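PDB 6KHU: diguanylate cyclase/phosphodiesterase-domain containing protein from Thermotoga maritima MSB8, which carries a GGDEF-family domain and is a putative diguanylate cyclase, a class that makes cyclic di-GMP from two GTP, although its own signature motif is degenerate. Local coordinates for residues 11-16 with 67-72; 32-37 with 121-126; 76-81 with 87-92. All blocks are in the same frame, centred on the assembly; numbering follows the deposited sequence.

Contact 1. Residues 11-16 with 67-72; sequences HFLRLL and GRYSDD
Phe12 of helix 9-26 packs its ring obliquely against the backbone of Gly67, and this is the tight part of the contact. Its CD1 comes within 3.5 Å of Gly67 N, with the glycine CA close by. Phe12 CG lies anti to the backbone N (chi1 172°), which swings the ring off the helix toward the strand. The alpha carbons of Phe12 and Gly67 are just 5.3 Å apart, a spacing that suits a residue without a side chain: a beta carbon on Gly67 would point at the helix and fall 2.4 Å from Phe12 CG, a clash. At the next helix residue the packing slackens. Leu13, partly exposed, reaches with CD2 to the edge of the Tyr69 ring, 4.2 Å from CE1 and near the ring plane. The hydroxyl of the buried Tyr69 is hydrogen-bonded to Glu127 of helix 119-130, and Lys9 makes a cation-pi contact with its ring. Beyond Tyr69 the chain turns outward as an ST turn, in which Asp72 N donates to Ser70 OG over 3.2 Å, nearly straight at 161°. This turn and the exposed Asp71 stand clear of helix segment 11-16. The sequence SDDTF, starting at Ser70, lies where GGDEF proteins carry their signature, in the hairpin between strands 65-68 and 73-79. Among its neighbours, Phe12 also touches Tyr7 of strand 7-8 and Ala75 and Phe77 of strand 73-79, while Leu16 touches Ile32 of strand 30-37 and Leu119 and Ile123 of helix 119-130, which places helix 9-26 on the sheet beside that helix.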
loop_
_atom_site.group_PDB
_atom_site.type_symbol
_atom_site.label_atom_id
_atom_site.label_comp_id
_atom_site.label_asym_id
_atom_site.label_seq_id
_atom_site.Cartn_x
_atom_site.Cartn_y
_atom_site.Cartn_z
ATOM N N HIS A 11 3.085 -11.971 -6.746
ATOM C CA HIS A 11 4.353 -11.312 -7.033
ATOM C C HIS A 11 4.643 -10.246 -5.979
ATOM O O HIS A 11 5.722 -10.227 -5.375
ATOM C CB HIS A 11 4.305 -10.706 -8.448
ATOM C CG HIS A 11 5.634 -10.253 -8.972
ATOM N ND1 HIS A 11 5.830 -9.894 -10.289
ATOM C CD2 HIS A 11 6.830 -10.084 -8.359
ATOM C CE1 HIS A 11 7.088 -9.534 -10.469
ATOM N NE2 HIS A 11 7.716 -9.631 -9.309
ATOM N N PHE A 12 3.663 -9.373 -5.726
ATOM C CA PHE A 12 3.786 -8.336 -4.707
ATOM C C PHE A 12 4.168 -8.922 -3.351
ATOM O O PHE A 12 5.071 -8.415 -2.667
ATOM C CB PHE A 12 2.468 -7.564 -4.587
ATOM C CG PHE A 12 2.446 -6.604 -3.431
ATOM C CD1 PHE A 12 3.019 -5.355 -3.550
ATOM C CD2 PHE A 12 1.888 -6.969 -2.211
ATOM C CE1 PHE A 12 3.032 -4.473 -2.476
ATOM C CE2 PHE A 12 1.893 -6.097 -1.136
ATOM C CZ PHE A 12 2.471 -4.845 -1.269
ATOM N N LEU A 13 3.463 -9.970 -2.930
ATOM C CA LEU A 13 3.686 -10.513 -1.600
ATOM C C LEU A 13 5.066 -11.144 -1.485
ATOM O O LEU A 13 5.680 -11.088 -0.414
ATOM C CB LEU A 13 2.592 -11.530 -1.259
ATOM C CG LEU A 13 1.212 -10.951 -0.908
ATOM C CD1 LEU A 13 0.157 -12.058 -0.888
ATOM C CD2 LEU A 13 1.238 -10.228 0.429
ATOM N N ARG A 14 5.565 -11.745 -2.570
ATOM C CA ARG A 14 6.939 -12.236 -2.573
ATOM C C ARG A 14 7.930 -11.102 -2.345
ATOM O O ARG A 14 8.836 -11.218 -1.516
ATOM C CB ARG A 14 7.246 -12.957 -3.887
ATOM C CG ARG A 14 8.556 -13.736 -3.841
ATOM C CD ARG A 14 8.763 -14.588 -5.095
ATOM N NE ARG A 14 9.202 -13.779 -6.231
ATOM C CZ ARG A 14 8.447 -13.527 -7.295
ATOM N NH1 ARG A 14 7.216 -14.033 -7.362
ATOM N NH2 ARG A 14 8.927 -12.778 -8.286
ATOM N N LEU A 15 7.768 -9.989 -3.075
ATOM C CA LEU A 15 8.646 -8.839 -2.881
ATOM C C LEU A 15 8.536 -8.290 -1.465
ATOM O O LEU A 15 9.536 -7.842 -0.883
ATOM C CB LEU A 15 8.325 -7.743 -3.905
ATOM C CG LEU A 15 8.563 -8.131 -5.382
ATOM C CD1 LEU A 15 8.096 -7.035 -6.335
ATOM C CD2 LEU A 15 10.042 -8.469 -5.652
ATOM N N LEU A 16 7.321 -8.296 -0.906
ATOM C CA LEU A 16 7.120 -7.835 0.463
ATOM C C LEU A 16 7.835 -8.739 1.463
ATOM O O LEU A 16 8.433 -8.247 2.426
ATOM C CB LEU A 16 5.628 -7.753 0.785
ATOM C CG LEU A 16 5.247 -7.410 2.233
ATOM C CD1 LEU A 16 5.842 -6.073 2.687
ATOM C CD2 LEU A 16 3.733 -7.387 2.372
ATOM N N GLY A 67 0.964 -3.217 -5.410
ATOM C CA GLY A 67 0.400 -4.477 -5.834
ATOM C C GLY A 67 -1.108 -4.421 -5.947
ATOM O O GLY A 67 -1.789 -3.722 -5.190
ATOM N N ARG A 68 -1.625 -5.177 -6.914
ATOM C CA ARG A 68 -3.060 -5.442 -7.029
ATOM C C ARG A 68 -3.382 -6.566 -6.053
ATOM O O ARG A 68 -3.213 -7.747 -6.363
ATOM C CB ARG A 68 -3.437 -5.811 -8.464
ATOM C CG ARG A 68 -4.946 -6.040 -8.712
ATOM C CD ARG A 68 -5.166 -6.851 -9.994
ATOM N NE ARG A 68 -6.570 -6.927 -10.428
ATOM C CZ ARG A 68 -7.383 -7.956 -10.180
ATOM N NH1 ARG A 68 -6.952 -9.004 -9.483
ATOM N NH2 ARG A 68 -8.640 -7.931 -10.620
ATOM N N TYR A 69 -3.832 -6.199 -4.851
ATOM C CA TYR A 69 -4.014 -7.192 -3.800
ATOM C C TYR A 69 -5.273 -8.029 -4.020
ATOM O O TYR A 69 -5.279 -9.225 -3.726
ATOM C CB TYR A 69 -4.053 -6.504 -2.433
ATOM C CG TYR A 69 -3.992 -7.487 -1.304
ATOM C CD1 TYR A 69 -2.807 -8.124 -0.981
ATOM C CD2 TYR A 69 -5.135 -7.818 -0.584
ATOM C CE1 TYR A 69 -2.755 -9.057 0.041
ATOM C CE2 TYR A 69 -5.089 -8.733 0.443
ATOM C CZ TYR A 69 -3.891 -9.348 0.749
ATOM O OH TYR A 69 -3.840 -10.270 1.763
ATOM N N SER A 70 -6.334 -7.414 -4.536
ATOM C CA SER A 70 -7.577 -8.089 -4.877
ATOM C C SER A 70 -8.233 -7.302 -6.007
ATOM O O SER A 70 -7.689 -6.301 -6.483
ATOM C CB SER A 70 -8.498 -8.193 -3.663
ATOM O OG SER A 70 -9.221 -6.986 -3.503
ATOM N N ASP A 71 -9.425 -7.739 -6.425
ATOM C CA ASP A 71 -10.067 -7.022 -7.524
ATOM C C ASP A 71 -10.480 -5.603 -7.143
ATOM O O ASP A 71 -10.767 -4.809 -8.040
ATOM C CB ASP A 71 -11.267 -7.813 -8.076
ATOM C CG ASP A 71 -12.380 -8.002 -7.056
ATOM O OD1 ASP A 71 -12.179 -7.662 -5.872
ATOM O OD2 ASP A 71 -13.461 -8.499 -7.440
ATOM N N ASP A 72 -10.472 -5.237 -5.854
ATOM C CA ASP A 72 -10.754 -3.857 -5.479
ATOM C C ASP A 72 -9.768 -3.269 -4.464
ATOM O O ASP A 72 -9.997 -2.155 -3.974
ATOM C CB ASP A 72 -12.194 -3.737 -4.946
ATOM C CG ASP A 72 -12.446 -4.566 -3.689
ATOM O OD1 ASP A 72 -11.489 -5.116 -3.093
ATOM O OD2 ASP A 72 -13.631 -4.658 -3.289
#

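Contact 2. Residues 32-37 with 121-126; sequences IFFVKT and KAILDL
Phe34 CG lies anti to its carbonyl carbon (chi1 -89°), which sends the ring out from strand 30-37 toward helix 119-130; the helix backbone points Leu126 CB at the ring, and its own first torsion (CG anti to the carbonyl carbon) together with an extended second one carries CD1 on to Ile32. The result is a CH-pi contact, with Leu126 CB 3.7 Å from the centroid of the Phe34 ring and 9° off its normal. Leu126 bridges two strand residues: CB sits over the Phe34 face, while CD1 packs against Ile32 CG2 at 3.5 Å and against Phe34 CE1 at 3.9 Å. From the preceding helical turn, Ile123 crosses the Phe34 side chain at about a right angle and brings CD1 to 4.0 Å from CZ. An alanine in place of Phe34 would take away the flat surface under Leu126 CB and is likely to open a gap that leaves Ile123 CD1 and Leu126 without their main strand partner. Away from this buried apolar seam, Lys121 and Asp125, one turn apart, pair along the helix: Lys121 NZ forms a salt bridge with Asp125 OD2 at 2.8 Å, received on the syn lone pair of OD2, with a weak second bond to OD1. Tyr69 meets the Phe34 ring from the hairpin, and Ala108 and Lys110 of strand 105-112 also touch Leu126. The strand and helix segments run roughly parallel, 26° apart, with their axes 9.6 Å from each other. This is helix-on-sheet packing of the alpha/beta kind, consistent with the GGDEF fold, in which helices flank a central sheet.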
loop_
_atom_site.group_PDB
_atom_site.type_symbol
_atom_site.label_atom_id
_atom_site.label_comp_id
_atom_site.label_asym_id
_atom_site.label_seq_id
_atom_site.Cartn_x
_atom_site.Cartn_y
_atom_site.Cartn_z
ATOM N N ILE A 32 3.480 -0.681 5.331
ATOM C CA ILE A 32 2.550 -1.268 4.373
ATOM C C ILE A 32 1.252 -0.473 4.417
ATOM O O ILE A 32 0.708 -0.226 5.500
ATOM C CB ILE A 32 2.271 -2.750 4.691
ATOM C CG1 ILE A 32 3.574 -3.556 4.720
ATOM C CG2 ILE A 32 1.299 -3.338 3.679
ATOM C CD1 ILE A 32 3.406 -4.966 5.256
ATOM N N PHE A 33 0.747 -0.087 3.250
ATOM C CA PHE A 33 -0.538 0.589 3.138
ATOM C C PHE A 33 -1.479 -0.291 2.330
ATOM O O PHE A 33 -1.072 -0.872 1.315
ATOM C CB PHE A 33 -0.420 1.981 2.446
ATOM C CG PHE A 33 0.476 2.968 3.157
ATOM C CD1 PHE A 33 1.851 2.898 3.024
ATOM C CD2 PHE A 33 -0.064 3.994 3.914
ATOM C CE1 PHE A 33 2.674 3.803 3.652
ATOM C CE2 PHE A 33 0.762 4.904 4.555
ATOM C CZ PHE A 33 2.136 4.801 4.427
ATOM N N PHE A 34 -2.738 -0.383 2.778
ATOM C CA PHE A 34 -3.825 -0.991 2.010
ATOM C C PHE A 34 -4.864 0.069 1.660
ATOM O O PHE A 34 -5.257 0.866 2.521
ATOM C CB PHE A 34 -4.528 -2.103 2.810
ATOM C CG PHE A 34 -3.921 -3.467 2.653
ATOM C CD1 PHE A 34 -2.546 -3.631 2.565
ATOM C CD2 PHE A 34 -4.743 -4.599 2.621
ATOM C CE1 PHE A 34 -1.985 -4.908 2.434
ATOM C CE2 PHE A 34 -4.201 -5.872 2.498
ATOM C CZ PHE A 34 -2.816 -6.032 2.403
ATOM N N VAL A 35 -5.333 0.062 0.409
ATOM C CA VAL A 35 -6.437 0.917 -0.026
ATOM C C VAL A 35 -7.476 0.039 -0.721
ATOM O O VAL A 35 -7.174 -0.606 -1.730
ATOM C CB VAL A 35 -5.968 2.045 -0.964
ATOM C CG1 VAL A 35 -7.165 2.868 -1.450
ATOM C CG2 VAL A 35 -4.961 2.947 -0.258
ATOM N N LYS A 36 -8.689 -0.001 -0.179
ATOM C CA LYS A 36 -9.792 -0.722 -0.800
ATOM C C LYS A 36 -10.788 0.280 -1.367
ATOM O O LYS A 36 -11.246 1.174 -0.648
ATOM C CB LYS A 36 -10.492 -1.650 0.200
ATOM C CG LYS A 36 -11.705 -2.362 -0.404
ATOM C CD LYS A 36 -12.172 -3.538 0.447
ATOM C CE LYS A 36 -13.471 -4.105 -0.113
ATOM N NZ LYS A 36 -13.982 -5.273 0.658
ATOM N N THR A 37 -11.108 0.137 -2.652
ATOM C CA THR A 37 -12.109 0.979 -3.295
ATOM C C THR A 37 -13.484 0.367 -3.110
ATOM O O THR A 37 -13.666 -0.848 -3.268
ATOM C CB THR A 37 -11.838 1.146 -4.789
ATOM O OG1 THR A 37 -11.771 -0.144 -5.414
ATOM C CG2 THR A 37 -10.543 1.868 -5.005
ATOM N N LYS A 121 0.516 -11.586 10.326
ATOM C CA LYS A 121 -0.451 -10.923 11.202
ATOM C C LYS A 121 -0.774 -9.516 10.702
ATOM O O LYS A 121 -1.947 -9.124 10.654
ATOM C CB LYS A 121 0.067 -10.868 12.646
ATOM C CG LYS A 121 -0.905 -10.181 13.620
ATOM C CD LYS A 121 -2.215 -10.962 13.711
ATOM C CE LYS A 121 -2.954 -10.668 15.014
ATOM N NZ LYS A 121 -3.509 -9.300 15.026
ATOM N N ALA A 122 0.256 -8.732 10.350
ATOM C CA ALA A 122 0.020 -7.422 9.745
ATOM C C ALA A 122 -0.908 -7.526 8.539
ATOM O O ALA A 122 -1.827 -6.714 8.382
ATOM C CB ALA A 122 1.343 -6.775 9.333
ATOM N N ILE A 123 -0.689 -8.529 7.682
ATOM C CA ILE A 123 -1.472 -8.651 6.451
ATOM C C ILE A 123 -2.933 -8.956 6.771
ATOM O O ILE A 123 -3.851 -8.328 6.226
ATOM C CB ILE A 123 -0.852 -9.718 5.530
ATOM C CG1 ILE A 123 0.463 -9.194 4.941
ATOM C CG2 ILE A 123 -1.825 -10.120 4.409
ATOM C CD1 ILE A 123 0.255 -8.030 4.000
ATOM N N LEU A 124 -3.171 -9.941 7.646
ATOM C CA LEU A 124 -4.533 -10.230 8.099
ATOM C C LEU A 124 -5.195 -9.001 8.699
ATOM O O LEU A 124 -6.354 -8.702 8.400
ATOM C CB LEU A 124 -4.528 -11.357 9.135
ATOM C CG LEU A 124 -4.762 -12.805 8.711
ATOM C CD1 LEU A 124 -4.930 -12.968 7.215
ATOM C CD2 LEU A 124 -3.669 -13.716 9.240
ATOM N N ASP A 125 -4.469 -8.278 9.549
ATOM C CA ASP A 125 -5.031 -7.088 10.180
ATOM C C ASP A 125 -5.373 -6.019 9.148
ATOM O O ASP A 125 -6.387 -5.326 9.275
ATOM C CB ASP A 125 -4.046 -6.526 11.200
ATOM C CG ASP A 125 -3.994 -7.341 12.484
ATOM O OD1 ASP A 125 -4.849 -8.232 12.658
ATOM O OD2 ASP A 125 -3.091 -7.085 13.321
ATOM N N LEU A 126 -4.522 -5.848 8.133
ATOM C CA LEU A 126 -4.788 -4.820 7.128
ATOM C C LEU A 126 -6.037 -5.154 6.327
ATOM O O LEU A 126 -6.865 -4.272 6.070
ATOM C CB LEU A 126 -3.580 -4.655 6.204
ATOM C CG LEU A 126 -2.457 -3.801 6.783
ATOM C CD1 LEU A 126 -1.116 -4.157 6.145
ATOM C CD2 LEU A 126 -2.768 -2.300 6.646
#

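Contact 3. Residues 76-81 with 87-92; sequences LFVIGV and PNIEER
Flat groups take no part where Ile89 meets Val78 and Val81; the planar neighbour is Phe33 of strand 30-37: Ile89 CG2 lies over one face of the Phe33 ring, toward its rim, and Val78 CG2 at its edge, while Phe77 points its ring to the other side of the sheet, against Phe12. The setting is a beta-alpha-beta crossover: strand 73-79 leads through helix 86-100 to strand 105-112, which is parallel to it with strand 30-37 between them. Ile89 is the helix residue that reaches across. With CG1 anti to the carbonyl carbon and the chain extended beyond it (chi2 172°), its CD1 is pushed out to meet the two valines tip to tip. Val78 CG2, which occupies the crowded position between its backbone N and carbonyl carbon, lies 4.1 Å from that methyl. Val81 reaches the same methyl because the chain doubles back in a type II turn from Val78 to Val81, where Gly80 takes a positive phi of 80°, a value glycine tolerates easily. Cys58 also packs on Ile89. One helical turn on, the carbonyl of Arg92 is hydrogen-bonded to ND1 of His96, a zinc ligand, which probably orients that imidazole. The tightest point is the fork of Val81, whose CG2 and CG1 straddle Ile89 CD1 at 3.6 and 3.7 Å.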
loop_
_atom_site.group_PDB
_atom_site.type_symbol
_atom_site.label_atom_id
_atom_site.label_comp_id
_atom_site.label_asym_id
_atom_site.label_seq_id
_atom_site.Cartn_x
_atom_site.Cartn_y
_atom_site.Cartn_z
ATOM N N LEU A 76 0.675 -1.349 -0.904
ATOM C CA LEU A 76 1.888 -0.584 -1.127
ATOM C C LEU A 76 2.800 -0.806 0.065
ATOM O O LEU A 76 2.335 -0.812 1.213
ATOM C CB LEU A 76 1.589 0.914 -1.280
ATOM C CG LEU A 76 2.726 1.921 -1.095
ATOM C CD1 LEU A 76 3.603 1.995 -2.362
ATOM C CD2 LEU A 76 2.162 3.311 -0.752
ATOM N N PHE A 77 4.091 -0.985 -0.195
ATOM C CA PHE A 77 5.047 -0.841 0.891
ATOM C C PHE A 77 6.143 0.132 0.494
ATOM O O PHE A 77 6.540 0.190 -0.671
ATOM C CB PHE A 77 5.623 -2.202 1.364
ATOM C CG PHE A 77 6.478 -2.940 0.354
ATOM C CD1 PHE A 77 7.827 -2.642 0.207
ATOM C CD2 PHE A 77 5.941 -3.992 -0.384
ATOM C CE1 PHE A 77 8.615 -3.342 -0.682
ATOM C CE2 PHE A 77 6.728 -4.710 -1.284
ATOM C CZ PHE A 77 8.067 -4.383 -1.433
ATOM N N VAL A 78 6.599 0.912 1.477
ATOM C CA VAL A 78 7.571 1.982 1.298
ATOM C C VAL A 78 8.678 1.784 2.337
ATOM O O VAL A 78 8.419 1.812 3.547
ATOM C CB VAL A 78 6.924 3.378 1.431
ATOM C CG1 VAL A 78 5.969 3.640 0.268
ATOM C CG2 VAL A 78 6.140 3.498 2.726
ATOM N N ILE A 79 9.894 1.559 1.873
ATOM C CA ILE A 79 10.965 1.236 2.802
ATOM C C ILE A 79 11.465 2.515 3.462
ATOM O O ILE A 79 11.399 3.616 2.894
ATOM C CB ILE A 79 12.101 0.473 2.093
ATOM C CG1 ILE A 79 12.899 1.427 1.218
ATOM C CG2 ILE A 79 11.540 -0.709 1.262
ATOM C CD1 ILE A 79 14.207 1.862 1.849
ATOM N N GLY A 80 11.980 2.365 4.682
ATOM C CA GLY A 80 12.511 3.493 5.412
ATOM C C GLY A 80 11.464 4.348 6.092
ATOM O O GLY A 80 11.820 5.354 6.712
ATOM N N VAL A 81 10.190 3.983 6.001
ATOM C CA VAL A 81 9.102 4.761 6.586
ATOM C C VAL A 81 8.643 4.056 7.850
ATOM O O VAL A 81 8.151 2.928 7.791
ATOM C CB VAL A 81 7.945 4.925 5.588
ATOM C CG1 VAL A 81 6.707 5.537 6.265
ATOM C CG2 VAL A 81 8.395 5.758 4.385
ATOM N N PRO A 87 2.024 8.533 8.907
ATOM C CA PRO A 87 0.778 9.318 8.789
ATOM C C PRO A 87 0.832 10.374 7.705
ATOM O O PRO A 87 -0.204 10.669 7.097
ATOM C CB PRO A 87 0.623 9.962 10.176
ATOM C CG PRO A 87 1.438 9.099 11.095
ATOM C CD PRO A 87 2.594 8.633 10.264
ATOM N N ASN A 88 2.000 10.979 7.472
ATOM C CA ASN A 88 2.119 11.971 6.408
ATOM C C ASN A 88 1.846 11.347 5.047
ATOM O O ASN A 88 1.193 11.959 4.193
ATOM C CB ASN A 88 3.512 12.599 6.412
ATOM C CG ASN A 88 3.903 13.197 7.762
ATOM O OD1 ASN A 88 3.467 12.745 8.825
ATOM N ND2 ASN A 88 4.753 14.215 7.718
ATOM N N ILE A 89 2.363 10.138 4.815
ATOM C CA ILE A 89 2.101 9.461 3.549
ATOM C C ILE A 89 0.620 9.150 3.410
ATOM O O ILE A 89 0.024 9.365 2.347
ATOM C CB ILE A 89 2.965 8.197 3.426
ATOM C CG1 ILE A 89 4.434 8.594 3.300
ATOM C CG2 ILE A 89 2.513 7.356 2.225
ATOM C CD1 ILE A 89 5.378 7.435 3.358
ATOM N N GLU A 90 -0.007 8.661 4.484
ATOM C CA GLU A 90 -1.438 8.377 4.415
ATOM C C GLU A 90 -2.235 9.630 4.084
ATOM O O GLU A 90 -3.162 9.582 3.272
ATOM C CB GLU A 90 -1.946 7.781 5.726
ATOM C CG GLU A 90 -3.378 7.263 5.602
ATOM C CD GLU A 90 -4.006 6.901 6.945
ATOM O OE1 GLU A 90 -3.912 7.715 7.884
ATOM O OE2 GLU A 90 -4.585 5.796 7.061
ATOM N N GLU A 91 -1.904 10.759 4.716
ATOM C CA GLU A 91 -2.622 11.995 4.416
ATOM C C GLU A 91 -2.457 12.377 2.948
ATOM O O GLU A 91 -3.419 12.805 2.298
ATOM C CB GLU A 91 -2.137 13.122 5.333
ATOM C CG GLU A 91 -3.186 14.190 5.667
ATOM C CD GLU A 91 -4.500 13.611 6.195
ATOM O OE1 GLU A 91 -5.565 14.208 5.921
ATOM O OE2 GLU A 91 -4.468 12.566 6.891
ATOM N N ARG A 92 -1.245 12.208 2.402
ATOM C CA ARG A 92 -1.022 12.546 1.001
ATOM C C ARG A 92 -1.895 11.689 0.091
ATOM O O ARG A 92 -2.510 12.203 -0.851
ATOM C CB ARG A 92 0.463 12.389 0.639
ATOM C CG ARG A 92 1.367 13.513 1.158
ATOM C CD ARG A 92 2.847 13.116 1.141
ATOM N NE ARG A 92 3.318 12.821 -0.210
ATOM C CZ ARG A 92 4.333 12.008 -0.500
ATOM N NH1 ARG A 92 4.680 11.805 -1.771
ATOM N NH2 ARG A 92 5.005 11.397 0.473
#

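How the contacts relate
All three are buried contacts, apolar across their segments, contact 1 the one with a partly exposed touching residue, Leu13; all reach the same sheet, but from two sides. Contacts 1 and 2 share one face: helices 9-26 and 119-130 sit there side by side, and the rings of Tyr69 and Phe34 join the two contacts. Contact 3 lies on the other face, against helix 86-100. Aromatic packing dominates contacts 1 and 2, against a glycine backbone in one and against a leucine in the other; contact 3 is purely aliphatic. Strands 30-37 and 73-79 pair directly, Phe33 N lying 2.7 Å from Leu76 O, a probable hydrogen bond. Contacts 1 and 3 each run into a turn with exposed residues, while segment 32-37 stays strand throughout.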